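Local coordinates for hemolysin-like protein containing CBS domains (Oenococcus oeni, PDB 3OCO) that is of unknown function but belongs to a membrane-protein family with paired CBS domains, for which flavin adenine dinucleotide binding has been tentatively proposed, at residues A[19-22]-A[23-26]; A[72-75]-A[76-80]; A[100-104]-A[105-109]. All coordinates share one frame; numbering follows the deposited sequence.

Overall arrangement
Contact 1 (19-22 with 23-26) comes first along the chain, followed by contact 2 (72-75 with 76-80) and contact 3 (100-104 with 105-109). Contacts 1 and 3 lie together, their centres about 7 Å apart. Ala22 N probably bonds to Met102 O at 2.8 Å, and Lys20 O to Val104 N at 2.9 Å, joining the chain around helix 22-25 to the start of helix 104-113. Contact 2 lies across the centre of the chain, about 30 Å from contact 1 between centres, on helix 73-83 beyond strand 66-72. The early segment thus packs against the second CBS repeat, while contacts 2 and 3 both reach the second subunit.

Contact 1 of 3, residues A[19-22]-A[23-26]; sequences DKVA and SDVM
Val21 O takes the amide of Asp24, 2.9 Å from Asp24 N, and closes the single turn with which the chain, having left helix 10-19, winds into the short helix 22-25, which leads into strand 27-28 at the edge of the sheet formed with strands 128-132, 119-122 and 96-99. The N-H of this bond points well at the oxygen (155°). Ala22 O then meets two amides in succession, Val25 N at 3.3 Å and Met26 N at 3.2 Å; both bonds are weak, and the turn is only loosely bonded.

Side-chain packing is concentrated on Asp24. Its carboxylate is swung back over the preceding residues, with CG anti to its own carbonyl carbon (chi1 -52°), and OD2 comes to 3.0 Å from Val21 CG2, a close approach for a methyl group and an oxygen. An acidic residue is probably tolerated here, among the amides that begin a helical turn and near Lys20. Ser23 OG also lies by this methyl, 3.6 Å from Val21 CG2, and has a weak bond to the backbone of Glu100. Ala22, small enough for a crowded interior, turns its methyl to Val121 and Ile132 of the neighbouring strands. Selenomethionine Met26 reaches the same two residues, while Val25 packs on Val104.

Charge enters through Lys20, whose aliphatic part crosses the Asp24 carboxylate, CG lying 3.7 Å from Asp24 OD1. The bend at chi4 (-65°) turns the ammonium back toward the carboxylate, but Lys20 NZ still stays 4.6 Å from Asp24 OD1, beyond a salt bridge.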
loop_
_atom_site.group_PDB
_atom_site.type_symbol
_atom_site.label_atom_id
_atom_site.label_comp_id
_atom_site.label_asym_id
_atom_site.label_seq_id
_atom_site.Cartn_x
_atom_site.Cartn_y
_atom_site.Cartn_z
ATOM N N ASP A 19 17.988 14.056 -1.573
ATOM C CA ASP A 19 19.186 14.324 -0.791
ATOM C C ASP A 19 19.056 13.848 0.649
ATOM O O ASP A 19 20.041 13.830 1.383
ATOM C CB ASP A 19 19.519 15.817 -0.830
ATOM C CG ASP A 19 21.004 16.075 -0.910
ATOM O OD1 ASP A 19 21.775 15.096 -0.974
ATOM O OD2 ASP A 19 21.405 17.257 -0.914
ATOM N N LYS A 20 17.844 13.453 1.039
ATOM C CA LYS A 20 17.572 13.000 2.402
ATOM C C LYS A 20 18.148 11.612 2.660
ATOM O O LYS A 20 18.514 10.894 1.731
ATOM C CB LYS A 20 16.067 12.997 2.677
ATOM C CG LYS A 20 15.488 14.349 3.057
ATOM C CD LYS A 20 13.998 14.421 2.722
ATOM C CE LYS A 20 13.417 15.785 3.071
ATOM N NZ LYS A 20 13.455 16.026 4.543
ATOM N N VAL A 21 18.230 11.240 3.930
ATOM C CA VAL A 21 18.699 9.905 4.290
ATOM C C VAL A 21 17.647 9.097 5.047
ATOM O O VAL A 21 16.605 9.612 5.455
ATOM C CB VAL A 21 19.980 9.951 5.122
ATOM C CG1 VAL A 21 21.088 10.608 4.337
ATOM C CG2 VAL A 21 19.733 10.681 6.425
ATOM N N ALA A 22 17.948 7.822 5.241
ATOM C CA ALA A 22 17.038 6.900 5.894
ATOM C C ALA A 22 16.384 7.444 7.179
ATOM O O ALA A 22 15.180 7.282 7.385
ATOM C CB ALA A 22 17.751 5.577 6.158
ATOM N N SER A 23 17.165 8.087 8.037
ATOM C CA SER A 23 16.657 8.562 9.325
ATOM C C SER A 23 15.676 9.738 9.247
ATOM O O SER A 23 14.990 10.045 10.220
ATOM C CB SER A 23 17.822 8.890 10.273
ATOM O OG SER A 23 18.686 9.867 9.729
ATOM N N ASP A 24 15.614 10.398 8.097
ATOM C CA ASP A 24 14.702 11.528 7.911
ATOM C C ASP A 24 13.263 11.076 7.598
ATOM O O ASP A 24 12.299 11.802 7.846
ATOM C CB ASP A 24 15.198 12.429 6.773
ATOM C CG ASP A 24 16.654 12.850 6.938
ATOM O OD1 ASP A 24 17.045 13.895 6.382
ATOM O OD2 ASP A 24 17.414 12.136 7.613
ATOM N N VAL A 25 13.137 9.860 7.078
ATOM C CA VAL A 25 11.921 9.400 6.425
ATOM C C VAL A 25 11.267 8.255 7.189
ATOM O O VAL A 25 10.087 7.957 7.016
ATOM C CB VAL A 25 12.263 8.913 4.997
ATOM C CG1 VAL A 25 11.130 8.110 4.408
ATOM C CG2 VAL A 25 12.600 10.095 4.100
HETATM N N MSE A 26 12.037 7.620 8.055
HETATM C CA MSE A 26 11.613 6.359 8.631
HETATM C C MSE A 26 10.575 6.541 9.722
HETATM O O MSE A 26 10.446 7.614 10.324
HETATM C CB MSE A 26 12.807 5.656 9.240
HETATM C CG MSE A 26 13.329 6.421 10.416
HETATM SE SE MSE A 26 14.923 5.717 11.322
HETATM C CE MSE A 26 14.780 7.007 12.798
#

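Contact 2 of 3, residues A[72-75]-A[76-80]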
loop_
_atom_site.group_PDB
_atom_site.type_symbol
_atom_site.label_atom_id
_atom_site.label_comp_id
_atom_site.label_asym_id
_atom_site.label_seq_id
_atom_site.Cartn_x
_atom_site.Cartn_y
_atom_site.Cartn_z
ATOM N N TYR A 72 2.946 -10.103 6.294
ATOM C CA TYR A 72 2.072 -9.409 5.352
ATOM C C TYR A 72 0.591 -9.669 5.687
ATOM O O TYR A 72 0.186 -10.819 5.845
ATOM C CB TYR A 72 2.446 -9.904 3.947
ATOM C CG TYR A 72 1.715 -9.302 2.754
ATOM C CD1 TYR A 72 1.215 -8.003 2.771
ATOM C CD2 TYR A 72 1.588 -10.035 1.584
ATOM C CE1 TYR A 72 0.553 -7.465 1.644
ATOM C CE2 TYR A 72 0.962 -9.518 0.467
ATOM C CZ TYR A 72 0.441 -8.239 0.497
ATOM O OH TYR A 72 -0.187 -7.761 -0.640
ATOM N N ASN A 73 -0.208 -8.609 5.831
ATOM C CA ASN A 73 -1.637 -8.777 6.182
ATOM C C ASN A 73 -2.368 -9.850 5.359
ATOM O O ASN A 73 -3.027 -10.734 5.926
ATOM C CB ASN A 73 -2.420 -7.444 6.220
ATOM C CG ASN A 73 -2.429 -6.674 4.866
ATOM O OD1 ASN A 73 -1.910 -7.126 3.842
ATOM N ND2 ASN A 73 -3.035 -5.499 4.886
ATOM N N TYR A 74 -2.220 -9.792 4.035
ATOM C CA TYR A 74 -2.754 -10.837 3.149
ATOM C C TYR A 74 -2.424 -12.251 3.622
ATOM O O TYR A 74 -3.296 -13.133 3.629
ATOM C CB TYR A 74 -2.221 -10.666 1.731
ATOM C CG TYR A 74 -2.667 -11.735 0.752
ATOM C CD1 TYR A 74 -3.957 -11.748 0.238
ATOM C CD2 TYR A 74 -1.782 -12.702 0.308
ATOM C CE1 TYR A 74 -4.350 -12.713 -0.672
ATOM C CE2 TYR A 74 -2.162 -13.668 -0.599
ATOM C CZ TYR A 74 -3.449 -13.673 -1.089
ATOM O OH TYR A 74 -3.821 -14.643 -2.001
ATOM N N ASP A 75 -1.164 -12.458 4.008
ATOM C CA ASP A 75 -0.672 -13.779 4.417
ATOM C C ASP A 75 -1.327 -14.232 5.706
ATOM O O ASP A 75 -1.694 -15.399 5.851
ATOM C CB ASP A 75 0.851 -13.750 4.614
ATOM C CG ASP A 75 1.622 -13.746 3.304
ATOM O OD1 ASP A 75 1.090 -14.247 2.287
ATOM O OD2 ASP A 75 2.774 -13.252 3.300
ATOM N N ILE A 76 -1.446 -13.295 6.642
ATOM C CA ILE A 76 -2.164 -13.492 7.898
ATOM C C ILE A 76 -3.645 -13.866 7.690
ATOM O O ILE A 76 -4.118 -14.896 8.218
ATOM C CB ILE A 76 -2.056 -12.222 8.795
ATOM C CG1 ILE A 76 -0.581 -11.903 9.076
ATOM C CG2 ILE A 76 -2.787 -12.408 10.117
ATOM C CD1 ILE A 76 -0.319 -10.483 9.570
ATOM N N VAL A 77 -4.405 -13.055 6.942
ATOM C CA VAL A 77 -5.828 -13.375 6.863
ATOM C C VAL A 77 -6.057 -14.669 6.100
ATOM O O VAL A 77 -6.957 -15.436 6.435
ATOM C CB VAL A 77 -6.760 -12.200 6.352
ATOM C CG1 VAL A 77 -6.027 -10.888 6.295
ATOM C CG2 VAL A 77 -7.444 -12.547 5.026
ATOM N N ARG A 78 -5.244 -14.914 5.081
ATOM C CA ARG A 78 -5.339 -16.163 4.348
ATOM C C ARG A 78 -5.045 -17.384 5.216
ATOM O O ARG A 78 -5.787 -18.366 5.192
ATOM C CB ARG A 78 -4.376 -16.180 3.185
ATOM C CG ARG A 78 -4.329 -17.552 2.559
ATOM C CD ARG A 78 -3.577 -17.515 1.273
ATOM N NE ARG A 78 -2.275 -16.903 1.487
ATOM C CZ ARG A 78 -1.343 -16.777 0.550
ATOM N NH1 ARG A 78 -1.566 -17.218 -0.690
ATOM N NH2 ARG A 78 -0.188 -16.198 0.860
ATOM N N GLN A 79 -3.950 -17.340 5.970
ATOM C CA GLN A 79 -3.561 -18.508 6.776
ATOM C C GLN A 79 -4.487 -18.780 7.968
ATOM O O GLN A 79 -4.721 -19.943 8.314
ATOM C CB GLN A 79 -2.101 -18.404 7.227
ATOM C CG GLN A 79 -1.657 -19.546 8.082
ATOM C CD GLN A 79 -1.643 -20.857 7.339
ATOM O OE1 GLN A 79 -1.486 -20.898 6.109
ATOM N NE2 GLN A 79 -1.797 -21.951 8.088
ATOM N N ALA A 80 -5.028 -17.718 8.579
ATOM C CA ALA A 80 -5.996 -17.861 9.679
ATOM C C ALA A 80 -7.196 -18.737 9.308
ATOM O O ALA A 80 -7.712 -19.489 10.134
ATOM C CB ALA A 80 -6.473 -16.503 10.146
HETATM O O HOH W 1 -0.387 -17.566 3.772
#
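Asp75 O is held from two sources: the amide of Gln79 reaches it at 3.0 Å from Gln79 N, and a water donates to it over a longer distance. The same water accepts a weak bond from Arg78 NE, so it ties the arginine side chain to the backbone one turn earlier. Farther out, Arg78 NH2 makes a salt bridge with Asp75 OD1 at 2.7 Å. The two side chains run side by side, and carboxylate and guanidinium are almost coplanar (1° apart), with the oxygen at the guanidinium's edge; even so, the N-H is bent well off line and the hydrogen bond counts as weak. Asp75 OD2 has its own partner in Arg93, so both oxygens of this buried carboxylate meet an arginine.

These groups line the start of helix 73-83, which follows strand 66-72 directly in the first CBS repeat and has Tyr72 as its N-cap residue. Its first turns are regular: Ile76 N bonds to Tyr72 O at 3.1 Å and Val77 N to Asn73 O at 2.9 Å. Asn73 OD1 accepts the amide of Tyr74, 2.7 Å from Tyr74 N, a polar side chain suited to a helix start. Branched Ile76 packs against Ala44 and Leu45 of helix 41-51.

Arg78 also meets Tyr74. The ring carbon Tyr74 CE2 lies over the centre of one guanidinium face, 3.4 Å from Arg78 CZ, with the two planes 52° apart. With CG anti to the backbone N (chi1 177°), the ring slants outward and forward, to where Arg78 lies one turn on, and the Tyr74 hydroxyl bonds Leu49 O of the second subunit.

Contact 3 of 3, residues A[100-104]-A[105-109]; sequences ENMKV and PDVME
Met102 crosses Asp106 at about a right angle, its selenium 3.6 Å from both Asp106 O and Val107 N. The flexible, apolar chain of this selenomethionine, extended beyond CG, lays the selenium against the Asp106-Val107 peptide. Nearer the backbone, Met102 CB rests on Val107 CG1 at 3.9 Å.

The turn opens at Lys103, in the N-cap position, whose carbonyl oxygen takes the first bonds: Lys103 O receives Val107 N at 3.1 Å and, weakly, Asp106 N. Val104 O then takes Met108 N at 2.9 Å with a nearly straight N-H (168°). Pro105 suits the first turn, where its missing N-H costs no helical bond; its ring is close to the preceding valine, with Pro105 CD 3.3 Å from Val104 CB. Val104 CG1 in turn touches the selenium of Met108.

Farther out, Val104 packs on Met17, and Pro105 lies on Asn18 and on Phe10 of the second subunit, while Met108 meets Phe142 of that subunit. Helix 104-113, begun here, links the adjacent parallel strands 96-99 and 119-122, the beta-alpha-beta crossover of a CBS domain.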
loop_
_atom_site.group_PDB
_atom_site.type_symbol
_atom_site.label_atom_id
_atom_site.label_comp_id
_atom_site.label_asym_id
_atom_site.label_seq_id
_atom_site.Cartn_x
_atom_site.Cartn_y
_atom_site.Cartn_z
ATOM N N GLU A 100 21.464 4.299 9.038
ATOM C CA GLU A 100 20.734 5.568 9.181
ATOM C C GLU A 100 21.083 6.601 8.124
ATOM O O GLU A 100 20.264 7.456 7.780
ATOM C CB GLU A 100 20.985 6.183 10.555
ATOM C CG GLU A 100 20.165 5.589 11.662
ATOM C CD GLU A 100 20.774 5.839 13.021
ATOM O OE1 GLU A 100 21.460 6.869 13.195
ATOM O OE2 GLU A 100 20.579 4.999 13.919
ATOM N N ASN A 101 22.303 6.537 7.612
ATOM C CA ASN A 101 22.785 7.589 6.731
ATOM C C ASN A 101 22.650 7.290 5.236
ATOM O O ASN A 101 23.055 8.105 4.416
ATOM C CB ASN A 101 24.226 7.985 7.079
ATOM C CG ASN A 101 25.185 6.815 6.989
ATOM O OD1 ASN A 101 25.564 6.388 5.899
ATOM N ND2 ASN A 101 25.572 6.280 8.142
HETATM N N MSE A 102 22.084 6.143 4.869
HETATM C CA MSE A 102 21.903 5.860 3.445
HETATM C C MSE A 102 20.952 6.875 2.818
HETATM O O MSE A 102 19.907 7.185 3.378
HETATM C CB MSE A 102 21.375 4.446 3.206
HETATM C CG MSE A 102 21.930 3.800 1.945
HETATM SE SE MSE A 102 21.052 2.132 1.453
HETATM C CE MSE A 102 22.468 1.353 0.357
ATOM N N LYS A 103 21.333 7.402 1.659
ATOM C CA LYS A 103 20.475 8.322 0.930
ATOM C C LYS A 103 19.215 7.589 0.493
ATOM O O LYS A 103 19.271 6.449 0.036
ATOM C CB LYS A 103 21.200 8.896 -0.287
ATOM C CG LYS A 103 21.494 10.390 -0.213
ATOM C CD LYS A 103 22.532 10.710 0.849
ATOM C CE LYS A 103 23.101 12.123 0.657
ATOM N NZ LYS A 103 23.714 12.284 -0.705
ATOM N N VAL A 104 18.081 8.259 0.627
ATOM C CA VAL A 104 16.792 7.645 0.356
ATOM C C VAL A 104 16.733 6.809 -0.929
ATOM O O VAL A 104 16.362 5.641 -0.879
ATOM C CB VAL A 104 15.671 8.686 0.406
ATOM C CG1 VAL A 104 14.371 8.077 -0.026
ATOM C CG2 VAL A 104 15.556 9.240 1.825
ATOM N N PRO A 105 17.111 7.388 -2.077
ATOM C CA PRO A 105 17.041 6.603 -3.321
ATOM C C PRO A 105 17.883 5.326 -3.262
ATOM O O PRO A 105 17.509 4.323 -3.895
ATOM C CB PRO A 105 17.620 7.550 -4.371
ATOM C CG PRO A 105 17.402 8.916 -3.805
ATOM C CD PRO A 105 17.546 8.773 -2.319
ATOM N N ASP A 106 18.994 5.370 -2.521
ATOM C CA ASP A 106 19.861 4.204 -2.380
ATOM C C ASP A 106 19.198 3.111 -1.549
ATOM O O ASP A 106 19.424 1.926 -1.778
ATOM C CB ASP A 106 21.204 4.591 -1.777
ATOM C CG ASP A 106 22.090 5.324 -2.760
ATOM O OD1 ASP A 106 21.824 5.228 -3.975
ATOM O OD2 ASP A 106 23.055 5.986 -2.321
ATOM N N VAL A 107 18.374 3.510 -0.586
ATOM C CA VAL A 107 17.579 2.543 0.142
ATOM C C VAL A 107 16.491 1.973 -0.773
ATOM O O VAL A 107 16.312 0.759 -0.834
ATOM C CB VAL A 107 17.018 3.123 1.475
ATOM C CG1 VAL A 107 17.749 4.409 1.841
ATOM C CG2 VAL A 107 15.519 3.348 1.417
HETATM N N MSE A 108 15.801 2.837 -1.517
HETATM C CA MSE A 108 14.774 2.379 -2.456
HETATM C C MSE A 108 15.354 1.299 -3.378
HETATM O O MSE A 108 14.728 0.261 -3.609
HETATM C CB MSE A 108 14.224 3.541 -3.292
HETATM C CG MSE A 108 13.350 4.558 -2.554
HETATM SE SE MSE A 108 13.164 6.230 -3.602
HETATM C CE MSE A 108 11.740 5.736 -4.870
ATOM N N GLU A 109 16.561 1.543 -3.883
ATOM C CA GLU A 109 17.216 0.602 -4.783
ATOM C C GLU A 109 17.695 -0.654 -4.061
ATOM O O GLU A 109 17.807 -1.723 -4.658
ATOM C CB GLU A 109 18.387 1.261 -5.519
ATOM C CG GLU A 109 18.952 0.405 -6.658
ATOM C CD GLU A 109 17.869 -0.076 -7.630
ATOM O OE1 GLU A 109 17.864 -1.282 -7.970
ATOM O OE2 GLU A 109 17.023 0.751 -8.050
#